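Local coordinates for protein yesU (PDB 1OQ1), which is of unknown function but adopts a galectin-like beta-sandwich fold, an architecture that in many relatives serves to bind carbohydrate, at residues Y5-C10 / I64-F69; L11-L16 / A216-V221; L77-F82 / A114-Y119; C133-S138 / P180-M185. All blocks are in the same frame, centred on the assembly; numbering follows the deposited sequence.

Interaction 1 (Y5-C10 / I64-F69)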
# COMPACT_ATOMS: atom_id res chain seq x y z
N TYR A 5 -7.75 -13.24 13.62
CA TYR A 5 -8.60 -12.91 12.49
C TYR A 5 -8.52 -14.03 11.46
O TYR A 5 -7.47 -14.66 11.30
CB TYR A 5 -8.16 -11.62 11.79
CG TYR A 5 -8.72 -10.36 12.38
CD1 TYR A 5 -8.07 -9.72 13.44
CD2 TYR A 5 -9.90 -9.80 11.90
CE1 TYR A 5 -8.59 -8.56 13.99
CE2 TYR A 5 -10.43 -8.65 12.44
CZ TYR A 5 -9.76 -8.03 13.49
OH TYR A 5 -10.28 -6.88 14.04
N LYS A 6 -9.62 -14.28 10.77
CA LYS A 6 -9.66 -15.29 9.72
C LYS A 6 -10.16 -14.59 8.46
O LYS A 6 -10.89 -13.60 8.53
CB LYS A 6 -10.63 -16.43 10.06
CG LYS A 6 -10.16 -17.36 11.17
CD LYS A 6 -8.82 -17.98 10.85
CE LYS A 6 -8.42 -19.02 11.89
NZ LYS A 6 -7.01 -19.48 11.70
N GLU A 7 -9.75 -15.09 7.30
CA GLU A 7 -10.22 -14.51 6.05
C GLU A 7 -11.60 -15.09 5.76
O GLU A 7 -11.81 -16.29 5.90
CB GLU A 7 -9.26 -14.86 4.91
CG GLU A 7 -7.92 -14.16 5.00
CD GLU A 7 -7.00 -14.53 3.85
OE1 GLU A 7 -7.44 -14.46 2.69
OE2 GLU A 7 -5.83 -14.89 4.12
N GLY A 8 -12.53 -14.22 5.37
CA GLY A 8 -13.87 -14.67 5.06
C GLY A 8 -14.10 -14.74 3.56
O GLY A 8 -13.22 -15.20 2.81
N ALA A 9 -15.26 -14.29 3.10
CA ALA A 9 -15.59 -14.32 1.68
C ALA A 9 -14.60 -13.50 0.87
O ALA A 9 -14.10 -12.48 1.32
CB ALA A 9 -17.00 -13.79 1.47
N CYS A 10 -14.31 -13.96 -0.35
CA CYS A 10 -13.39 -13.24 -1.22
C CYS A 10 -14.18 -12.13 -1.90
O CYS A 10 -15.19 -12.38 -2.54
CB CYS A 10 -12.80 -14.17 -2.27
SG CYS A 10 -11.60 -13.35 -3.37
N ILE A 64 -9.10 -8.04 4.77
CA ILE A 64 -7.75 -8.56 4.88
C ILE A 64 -7.20 -8.48 3.45
O ILE A 64 -7.76 -9.07 2.53
CB ILE A 64 -7.73 -10.01 5.39
CG1 ILE A 64 -8.27 -10.05 6.83
CG2 ILE A 64 -6.30 -10.55 5.36
CD1 ILE A 64 -8.27 -11.43 7.46
N VAL A 65 -6.12 -7.71 3.29
CA VAL A 65 -5.50 -7.49 1.99
C VAL A 65 -4.20 -8.27 1.86
O VAL A 65 -3.33 -8.17 2.73
CB VAL A 65 -5.20 -5.98 1.79
CG1 VAL A 65 -4.64 -5.73 0.40
CG2 VAL A 65 -6.47 -5.16 2.00
N THR A 66 -4.08 -9.03 0.79
CA THR A 66 -2.89 -9.83 0.56
C THR A 66 -2.33 -9.67 -0.85
O THR A 66 -3.06 -9.37 -1.80
CB THR A 66 -3.17 -11.34 0.78
OG1 THR A 66 -4.27 -11.75 -0.04
CG2 THR A 66 -3.51 -11.61 2.25
N TRP A 67 -1.02 -9.85 -0.98
CA TRP A 67 -0.35 -9.77 -2.26
C TRP A 67 1.06 -10.32 -2.16
O TRP A 67 1.64 -10.38 -1.06
CB TRP A 67 -0.34 -8.32 -2.79
CG TRP A 67 0.59 -7.35 -2.09
CD1 TRP A 67 1.83 -6.93 -2.52
CD2 TRP A 67 0.33 -6.63 -0.87
NE1 TRP A 67 2.35 -6.00 -1.65
CE2 TRP A 67 1.45 -5.79 -0.63
CE3 TRP A 67 -0.74 -6.61 0.03
CZ2 TRP A 67 1.52 -4.94 0.48
CZ3 TRP A 67 -0.66 -5.76 1.14
CH2 TRP A 67 0.46 -4.94 1.35
N ASP A 68 1.60 -10.77 -3.29
CA ASP A 68 2.96 -11.29 -3.36
C ASP A 68 3.84 -10.13 -3.81
O ASP A 68 3.50 -9.41 -4.74
CB ASP A 68 3.04 -12.43 -4.38
CG ASP A 68 2.65 -13.78 -3.79
OD1 ASP A 68 1.98 -13.80 -2.73
OD2 ASP A 68 3.00 -14.81 -4.38
N PHE A 69 4.98 -9.96 -3.13
CA PHE A 69 5.90 -8.86 -3.40
C PHE A 69 7.34 -9.33 -3.61
O PHE A 69 7.85 -10.14 -2.84
CB PHE A 69 5.88 -7.88 -2.22
CG PHE A 69 6.91 -6.78 -2.31
CD1 PHE A 69 6.77 -5.74 -3.22
CD2 PHE A 69 8.02 -6.79 -1.47
CE1 PHE A 69 7.71 -4.71 -3.28
CE2 PHE A 69 8.97 -5.77 -1.52
CZ PHE A 69 8.81 -4.73 -2.43

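Interaction 2 (L11-L16 / A216-V221)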
# COMPACT_ATOMS: atom_id res chain seq x y z
N LEU A 11 -13.71 -10.89 -1.75
CA LEU A 11 -14.39 -9.75 -2.35
C LEU A 11 -13.77 -9.34 -3.67
O LEU A 11 -14.45 -8.78 -4.53
CB LEU A 11 -14.34 -8.56 -1.40
CG LEU A 11 -14.91 -8.78 0.00
CD1 LEU A 11 -14.78 -7.50 0.81
CD2 LEU A 11 -16.37 -9.19 -0.11
N TYR A 12 -12.48 -9.63 -3.83
CA TYR A 12 -11.76 -9.23 -5.03
C TYR A 12 -10.45 -10.00 -5.14
O TYR A 12 -9.78 -10.25 -4.13
CB TYR A 12 -11.47 -7.73 -4.94
CG TYR A 12 -10.67 -7.13 -6.08
CD1 TYR A 12 -11.31 -6.68 -7.23
CD2 TYR A 12 -9.29 -6.97 -5.98
CE1 TYR A 12 -10.59 -6.08 -8.26
CE2 TYR A 12 -8.56 -6.38 -7.01
CZ TYR A 12 -9.21 -5.94 -8.15
OH TYR A 12 -8.50 -5.35 -9.16
N ARG A 13 -10.08 -10.36 -6.36
CA ARG A 13 -8.82 -11.06 -6.58
C ARG A 13 -8.32 -10.70 -7.97
O ARG A 13 -9.04 -10.86 -8.97
CB ARG A 13 -9.02 -12.57 -6.46
CG ARG A 13 -7.74 -13.37 -6.67
CD ARG A 13 -7.98 -14.86 -6.54
NE ARG A 13 -8.11 -15.30 -5.15
CZ ARG A 13 -7.08 -15.42 -4.31
NH1 ARG A 13 -5.85 -15.12 -4.70
NH2 ARG A 13 -7.29 -15.86 -3.07
N ASN A 14 -7.09 -10.21 -8.03
CA ASN A 14 -6.46 -9.82 -9.28
C ASN A 14 -5.10 -10.51 -9.38
O ASN A 14 -4.19 -10.23 -8.60
CB ASN A 14 -6.27 -8.30 -9.32
CG ASN A 14 -5.86 -7.79 -10.68
OD1 ASN A 14 -5.11 -8.45 -11.40
ND2 ASN A 14 -6.35 -6.61 -11.04
N PRO A 15 -4.96 -11.45 -10.33
CA PRO A 15 -3.70 -12.19 -10.52
C PRO A 15 -2.52 -11.30 -10.91
O PRO A 15 -1.37 -11.62 -10.60
CB PRO A 15 -4.05 -13.18 -11.64
CG PRO A 15 -5.53 -13.37 -11.49
CD PRO A 15 -6.01 -11.98 -11.21
N LEU A 16 -2.81 -10.18 -11.57
CA LEU A 16 -1.78 -9.24 -12.03
C LEU A 16 -0.80 -9.97 -12.96
O LEU A 16 0.42 -9.85 -12.82
CB LEU A 16 -1.04 -8.63 -10.84
CG LEU A 16 -1.85 -7.73 -9.90
CD1 LEU A 16 -0.98 -7.29 -8.73
CD2 LEU A 16 -2.36 -6.52 -10.65
N ALA A 216 -5.30 -9.73 -3.53
CA ALA A 216 -6.66 -10.13 -3.14
C ALA A 216 -7.16 -9.42 -1.90
O ALA A 216 -6.38 -8.98 -1.06
CB ALA A 216 -6.70 -11.63 -2.93
N VAL A 217 -8.49 -9.32 -1.79
CA VAL A 217 -9.14 -8.70 -0.65
C VAL A 217 -10.25 -9.63 -0.15
O VAL A 217 -11.15 -10.00 -0.91
CB VAL A 217 -9.77 -7.33 -1.03
CG1 VAL A 217 -10.40 -6.68 0.20
CG2 VAL A 217 -8.73 -6.41 -1.63
N HIS A 218 -10.17 -10.02 1.12
CA HIS A 218 -11.17 -10.90 1.72
C HIS A 218 -11.82 -10.17 2.90
O HIS A 218 -11.27 -9.21 3.43
CB HIS A 218 -10.52 -12.18 2.25
CG HIS A 218 -10.04 -13.11 1.18
ND1 HIS A 218 -10.74 -14.24 0.80
CD2 HIS A 218 -8.92 -13.09 0.42
CE1 HIS A 218 -10.06 -14.88 -0.14
NE2 HIS A 218 -8.96 -14.20 -0.39
N GLN A 219 -13.00 -10.64 3.30
CA GLN A 219 -13.70 -10.06 4.44
C GLN A 219 -12.87 -10.43 5.67
O GLN A 219 -12.34 -11.53 5.75
CB GLN A 219 -15.09 -10.68 4.58
CG GLN A 219 -16.15 -10.14 3.63
CD GLN A 219 -16.63 -8.76 4.04
OE1 GLN A 219 -16.92 -8.52 5.21
NE2 GLN A 219 -16.75 -7.86 3.07
N ALA A 220 -12.76 -9.51 6.62
CA ALA A 220 -12.01 -9.80 7.84
C ALA A 220 -12.96 -10.38 8.88
O ALA A 220 -13.98 -9.76 9.21
CB ALA A 220 -11.36 -8.53 8.39
N VAL A 221 -12.64 -11.57 9.38
CA VAL A 221 -13.47 -12.22 10.38
C VAL A 221 -12.77 -12.20 11.73
O VAL A 221 -11.75 -12.87 11.93
CB VAL A 221 -13.77 -13.68 9.99
CG1 VAL A 221 -14.62 -14.34 11.08
CG2 VAL A 221 -14.50 -13.72 8.66

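Interaction 3 (L77-F82 / A114-Y119)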
# COMPACT_ATOMS: atom_id res chain seq x y z
N LEU A 77 11.58 2.76 -2.64
CA LEU A 77 10.71 2.57 -1.49
C LEU A 77 9.32 2.18 -1.98
O LEU A 77 8.88 2.62 -3.04
CB LEU A 77 10.65 3.86 -0.66
CG LEU A 77 9.69 3.97 0.54
CD1 LEU A 77 10.28 4.92 1.58
CD2 LEU A 77 8.32 4.44 0.08
N CYS A 78 8.63 1.34 -1.21
CA CYS A 78 7.29 0.91 -1.57
C CYS A 78 6.32 1.35 -0.48
O CYS A 78 6.71 1.54 0.68
CB CYS A 78 7.24 -0.60 -1.76
SG CYS A 78 8.22 -1.15 -3.19
N MSE A 79 5.06 1.52 -0.85
CA MSE A 79 4.05 1.97 0.10
C MSE A 79 2.65 1.61 -0.36
O MSE A 79 2.31 1.78 -1.53
CB MSE A 79 4.17 3.50 0.26
CG MSE A 79 3.22 4.13 1.26
SE MSE A 79 3.27 6.07 1.20
CE MSE A 79 5.13 6.35 1.66
N LEU A 80 1.83 1.10 0.55
CA LEU A 80 0.46 0.75 0.20
C LEU A 80 -0.50 1.77 0.80
O LEU A 80 -0.41 2.07 1.99
CB LEU A 80 0.09 -0.64 0.72
CG LEU A 80 -1.25 -1.13 0.15
CD1 LEU A 80 -0.99 -1.81 -1.19
CD2 LEU A 80 -1.92 -2.10 1.10
N PHE A 81 -1.38 2.31 -0.02
CA PHE A 81 -2.40 3.25 0.43
C PHE A 81 -3.68 2.42 0.56
O PHE A 81 -3.94 1.54 -0.26
CB PHE A 81 -2.63 4.35 -0.61
CG PHE A 81 -1.67 5.50 -0.52
CD1 PHE A 81 -1.96 6.61 0.28
CD2 PHE A 81 -0.47 5.49 -1.23
CE1 PHE A 81 -1.07 7.68 0.36
CE2 PHE A 81 0.42 6.56 -1.15
CZ PHE A 81 0.12 7.66 -0.35
N PHE A 82 -4.47 2.67 1.60
CA PHE A 82 -5.75 1.98 1.77
C PHE A 82 -6.76 2.87 2.50
O PHE A 82 -6.39 3.85 3.14
CB PHE A 82 -5.57 0.61 2.46
CG PHE A 82 -4.82 0.65 3.77
CD1 PHE A 82 -5.49 0.37 4.97
CD2 PHE A 82 -3.45 0.87 3.81
CE1 PHE A 82 -4.79 0.30 6.18
CE2 PHE A 82 -2.74 0.80 5.02
CZ PHE A 82 -3.42 0.51 6.20
N ALA A 114 -6.41 8.94 4.03
CA ALA A 114 -5.97 7.59 3.73
C ALA A 114 -4.93 7.12 4.72
O ALA A 114 -4.25 7.93 5.35
CB ALA A 114 -5.39 7.53 2.31
N LEU A 115 -4.82 5.81 4.85
CA LEU A 115 -3.81 5.20 5.69
C LEU A 115 -2.76 4.76 4.68
O LEU A 115 -3.10 4.34 3.57
CB LEU A 115 -4.38 3.99 6.44
CG LEU A 115 -5.31 4.35 7.60
CD1 LEU A 115 -6.11 3.13 8.05
CD2 LEU A 115 -4.47 4.90 8.75
N HIS A 116 -1.48 4.90 5.02
CA HIS A 116 -0.43 4.47 4.10
C HIS A 116 0.70 3.80 4.87
O HIS A 116 1.22 4.34 5.85
CB HIS A 116 0.10 5.61 3.21
CG HIS A 116 0.11 6.97 3.86
ND1 HIS A 116 1.20 7.81 3.78
CD2 HIS A 116 -0.86 7.67 4.49
CE1 HIS A 116 0.90 8.97 4.34
NE2 HIS A 116 -0.34 8.91 4.78
N LEU A 117 1.04 2.60 4.43
CA LEU A 117 2.07 1.80 5.08
C LEU A 117 3.25 1.59 4.15
O LEU A 117 3.13 0.95 3.11
CB LEU A 117 1.46 0.46 5.49
CG LEU A 117 2.10 -0.32 6.65
CD1 LEU A 117 1.20 -1.49 7.01
CD2 LEU A 117 3.48 -0.79 6.28
N SER A 118 4.40 2.12 4.55
CA SER A 118 5.61 1.99 3.75
C SER A 118 6.42 0.78 4.19
O SER A 118 6.51 0.48 5.38
CB SER A 118 6.45 3.26 3.86
OG SER A 118 6.68 3.58 5.22
N TYR A 119 6.99 0.09 3.21
CA TYR A 119 7.81 -1.08 3.47
C TYR A 119 8.94 -1.08 2.44
O TYR A 119 8.84 -0.43 1.40
CB TYR A 119 6.97 -2.36 3.41
CG TYR A 119 6.27 -2.60 2.09
CD1 TYR A 119 6.84 -3.41 1.12
CD2 TYR A 119 5.00 -2.06 1.85
CE1 TYR A 119 6.17 -3.69 -0.07
CE2 TYR A 119 4.32 -2.33 0.67
CZ TYR A 119 4.91 -3.15 -0.29
OH TYR A 119 4.22 -3.44 -1.44

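Interaction 4 (C133-S138 / P180-M185)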
# COMPACT_ATOMS: atom_id res chain seq x y z
N CYS A 133 9.22 -0.51 8.73
CA CYS A 133 8.01 -0.33 7.95
C CYS A 133 7.26 0.70 8.79
O CYS A 133 7.21 0.57 10.01
CB CYS A 133 7.19 -1.61 7.87
SG CYS A 133 7.98 -2.95 6.95
N ASN A 134 6.69 1.71 8.15
CA ASN A 134 5.98 2.77 8.87
C ASN A 134 4.52 2.91 8.45
O ASN A 134 4.21 2.82 7.26
CB ASN A 134 6.68 4.12 8.65
CG ASN A 134 8.13 4.12 9.11
OD1 ASN A 134 8.66 3.11 9.58
ND2 ASN A 134 8.79 5.27 8.96
N LEU A 135 3.63 3.13 9.41
CA LEU A 135 2.21 3.34 9.12
C LEU A 135 1.84 4.78 9.45
O LEU A 135 2.06 5.24 10.57
CB LEU A 135 1.32 2.41 9.95
CG LEU A 135 -0.19 2.67 9.79
CD1 LEU A 135 -0.64 2.22 8.40
CD2 LEU A 135 -0.97 1.94 10.87
N ARG A 136 1.28 5.49 8.48
CA ARG A 136 0.87 6.88 8.70
C ARG A 136 -0.60 7.06 8.35
O ARG A 136 -1.16 6.27 7.58
CB ARG A 136 1.72 7.85 7.88
CG ARG A 136 3.14 8.03 8.41
CD ARG A 136 3.87 9.15 7.68
NE ARG A 136 5.28 9.23 8.06
CZ ARG A 136 5.76 9.89 9.11
NH1 ARG A 136 4.95 10.56 9.92
NH2 ARG A 136 7.06 9.88 9.36
N LYS A 137 -1.20 8.10 8.91
CA LYS A 137 -2.61 8.41 8.65
C LYS A 137 -2.70 9.86 8.18
O LYS A 137 -2.19 10.77 8.83
CB LYS A 137 -3.44 8.24 9.92
CG LYS A 137 -4.93 8.48 9.71
CD LYS A 137 -5.70 8.51 11.02
CE LYS A 137 -7.20 8.62 10.79
NZ LYS A 137 -7.95 8.73 12.08
N SER A 138 -3.35 10.06 7.04
CA SER A 138 -3.53 11.39 6.47
C SER A 138 -5.03 11.61 6.22
O SER A 138 -5.79 10.65 6.28
CB SER A 138 -2.75 11.51 5.16
OG SER A 138 -1.35 11.46 5.39
N PRO A 180 4.39 -11.03 12.39
CA PRO A 180 3.77 -9.73 12.67
C PRO A 180 4.84 -8.65 12.59
O PRO A 180 5.93 -8.80 13.15
CB PRO A 180 3.23 -9.90 14.08
CG PRO A 180 2.95 -11.37 14.17
CD PRO A 180 4.17 -11.96 13.51
N ILE A 181 4.53 -7.56 11.90
CA ILE A 181 5.47 -6.45 11.73
C ILE A 181 5.07 -5.26 12.60
O ILE A 181 5.91 -4.68 13.29
CB ILE A 181 5.52 -6.01 10.24
CG1 ILE A 181 5.99 -7.18 9.38
CG2 ILE A 181 6.45 -4.80 10.07
CD1 ILE A 181 7.37 -7.70 9.77
N LEU A 182 3.79 -4.89 12.54
CA LEU A 182 3.30 -3.79 13.35
C LEU A 182 1.78 -3.90 13.48
O LEU A 182 1.14 -4.60 12.70
CB LEU A 182 3.68 -2.43 12.73
CG LEU A 182 3.15 -2.04 11.34
CD1 LEU A 182 1.68 -1.65 11.41
CD2 LEU A 182 3.96 -0.86 10.82
N GLU A 183 1.23 -3.22 14.48
CA GLU A 183 -0.22 -3.21 14.67
C GLU A 183 -0.61 -1.89 15.31
O GLU A 183 0.21 -1.25 15.98
CB GLU A 183 -0.67 -4.41 15.51
CG GLU A 183 -0.51 -4.28 17.01
CD GLU A 183 -1.13 -5.47 17.74
OE1 GLU A 183 -1.28 -5.41 18.98
OE2 GLU A 183 -1.46 -6.47 17.07
N TRP A 184 -1.85 -1.46 15.10
CA TRP A 184 -2.28 -0.18 15.62
C TRP A 184 -3.78 -0.13 15.86
O TRP A 184 -4.55 -0.78 15.15
CB TRP A 184 -1.90 0.91 14.62
CG TRP A 184 -2.31 2.30 14.98
CD1 TRP A 184 -1.93 3.01 16.09
CD2 TRP A 184 -3.10 3.19 14.19
NE1 TRP A 184 -2.43 4.28 16.03
CE2 TRP A 184 -3.16 4.42 14.88
CE3 TRP A 184 -3.78 3.07 12.97
CZ2 TRP A 184 -3.85 5.53 14.38
CZ3 TRP A 184 -4.47 4.17 12.47
CH2 TRP A 184 -4.50 5.39 13.18
N MSE A 185 -4.19 0.61 16.88
CA MSE A 185 -5.61 0.77 17.17
C MSE A 185 -5.90 2.26 17.27
O MSE A 185 -5.53 2.91 18.25
CB MSE A 185 -5.99 0.09 18.49
CG MSE A 185 -7.47 0.25 18.87
SE MSE A 185 -8.72 -0.56 17.61
CE MSE A 185 -8.61 -2.39 18.23

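Interaction 1 (Y5-C10 / I64-F69)
I64 reaches toward the end strand 5-8 with its delta methyl, and nearly all that the two segments share gathers around that one carbon. CD1 of I64 lies 3.6 Å from the backbone oxygen of K6. It also comes within 3.7 Å of CG of E7, whose side chain crosses that of I64 at about a right angle. With its CG anti to its own carbonyl carbon (chi1 -70°), E7 presents that methylene to both CD1 and CG2 of I64, while CB of Y5 adds a more distant touch at 4.3 Å from the same CD1. Beyond this knot the contact thins. OE2 of E7 is 4.4 Å from CG2 of T66 and forms a long, weak ion pair with K164; K6 is exposed and its CB points away from strand 64-69, and the hydroxyl of Y5 is bonded to D168. No hydrogen bond joins the segments, whose axes stand 8.7 Å apart at 76°. Both instead bond to strand 209-222, K6 to V221 and I64 to H218. The case illustrates how a curled sheet brings a terminal strand across the end of its second neighbour, here at the margin of a galectin-like sandwich.

Interaction 2 (L11-L16 / A216-V221)
L11 and Y12 both direct their backbone N-H groups at the carbonyl oxygen of V217, which puts a classic beta bulge into this antiparallel pairing in the sheet of the galectin-like sandwich. The bond from L11 N to V217 O is 2.8 Å long and that from Y12 N to V217 O 3.2 Å, both donors lying in the carbonyl plane. The return bond, V217 N to Y12 O, is again 2.8 Å. One acceptor thus grips two consecutive donors, and the extra residue is absorbed without breaking the ladder.

The side chains form the next layer. R13 bends at chi3 (-77°), and its guanidinium lays one face over the methyl of A216, NH1 being 4.0 Å from CB of A216. Alongside, NH2 of R13 meets the edge of the H218 ring, 3.6 Å from NE2 of H218, the two planes being 70° apart. At the other end L11 and Q219 cross at about a right angle, with CD2 of L11 3.9 Å from CG of Q219.

Further out, strand 63-73 bonds to A216 through T66, so residues 216-218 are bonded on both edges, to strand 5-14 and to strand 63-73. The Y12 ring packs edge-to-face on F59 and also touches W25. Its hydroxyl is held by N14, whose OD1 accepts from L16 N at 2.9 Å in an Asx turn. The ND2 of N14 donates to D21 O and, in the plane of its amide, to Y12 OH at 3.1 Å with an N-H...O angle of 169°.

Interaction 3 (L77-F82 / A114-Y119)
F82 and Y119 both hold CG between backbone N and carbonyl carbon (chi1 54° and 59°), which starts each side chain toward the opposing strand, where the ring lies over a partner. CB of L115 sits over the F82 ring, 3.7 Å from its centroid, and CB of C78 lies over the Y119 ring, 3.9 Å from that centroid; both are CH-pi contacts. Between them, L80 and L117 exchange paired backbone bonds, L80 N to L117 O and L117 N to L80 O, each 2.9 Å. Six such bonds in all join the strands in regular antiparallel register.

The other face carries M79, F81, H116 and S118. F81 and H116 run side by side, their rings near parallel (11°) but slid apart, so it is CB of H116 that covers the F81 ring, 3.9 Å from its centroid. The selenium of M79, a selenomethionine, meets the imidazole at its edge, 3.7 Å from ND1 of H116. Both imidazole nitrogens are engaged, NE2 by S138 and ND1 by Y104, which fixes the rotation of the ring. A bound acetate, probably from the crystallisation liquor, lies about 4 Å from the M79 side chain.

The pair is central in the seven-stranded sheet of the galectin-like sandwich: strand 199-205 flanks 76-86, and 132-138 flanks 112-122. L80, F82 and L117 pack on L165 of the opposing sheet, while F81 meets Y107 of helix 105-108.

Interaction 4 (C133-S138 / P180-M185)
C133, L135 and K137 face I181, L182 and W184 across the interior of the galectin-like beta sandwich, each trio coming from a different sheet. The strand axes are 8.0 Å apart and only 17° from parallel, and no hydrogen bond spans them: this is face-to-face sheet packing, carried by side chains.

At one end, SG of C133 rests 3.9 Å from CG2 of I181. Next to it, L182 sends CD2 between two residues of the other strand. That methyl approaches the carbonyl oxygen of C133 (CD2 of L182 to O of C133, 3.6 Å) and lies 4.3 Å from CB of L135. That I181 and L182 can both turn toward the opposite sheet follows from a classic beta bulge, in which these two consecutive residues face F174 of strand 171-176.

W184 closes the other end. Its CG is anti to the backbone N (chi1 178°), and its side chain crosses those of L135 and K137 at about right angles. CD2 of L135 approaches the six-membered part of the indole obliquely, 3.7 Å from CE3 of W184. A144 and A145 of strand 142-148 also touch the W184 side chain.

K137 shows how a buried lysine can serve an apolar layer with its methylenes while its charge is met farther on. The ammonium NZ forms a salt bridge with D186 and donates to the carbonyl oxygens of Y191 and P193. The K137 chain runs extended past the indole, where CD of K137 lies at the ring edge, near the ring plane, 4.0 Å from CH2 of W184.

In the fold
From the N terminus, strand 5-14 enters interactions 1 and 2 in succession. Interaction 1 closes a loop of some fifty residues to strand 63-73, whereas interaction 2 spans almost the whole chain to strand 209-222; the two cross along the sequence and touch, as in G8 N to Q219 O. Interactions 3 and 4 follow in series, both enclosed by the long span of interaction 2. Interaction 3 pairs strands at the centre of the second sheet and meets interaction 1 across the sandwich, where W67 and F69 reach Y119. Interaction 4 starts from the neighbouring strand, S118 N bonding to N134 O, and ties that second sheet back to the first, about 20 Å between centres from interaction 2.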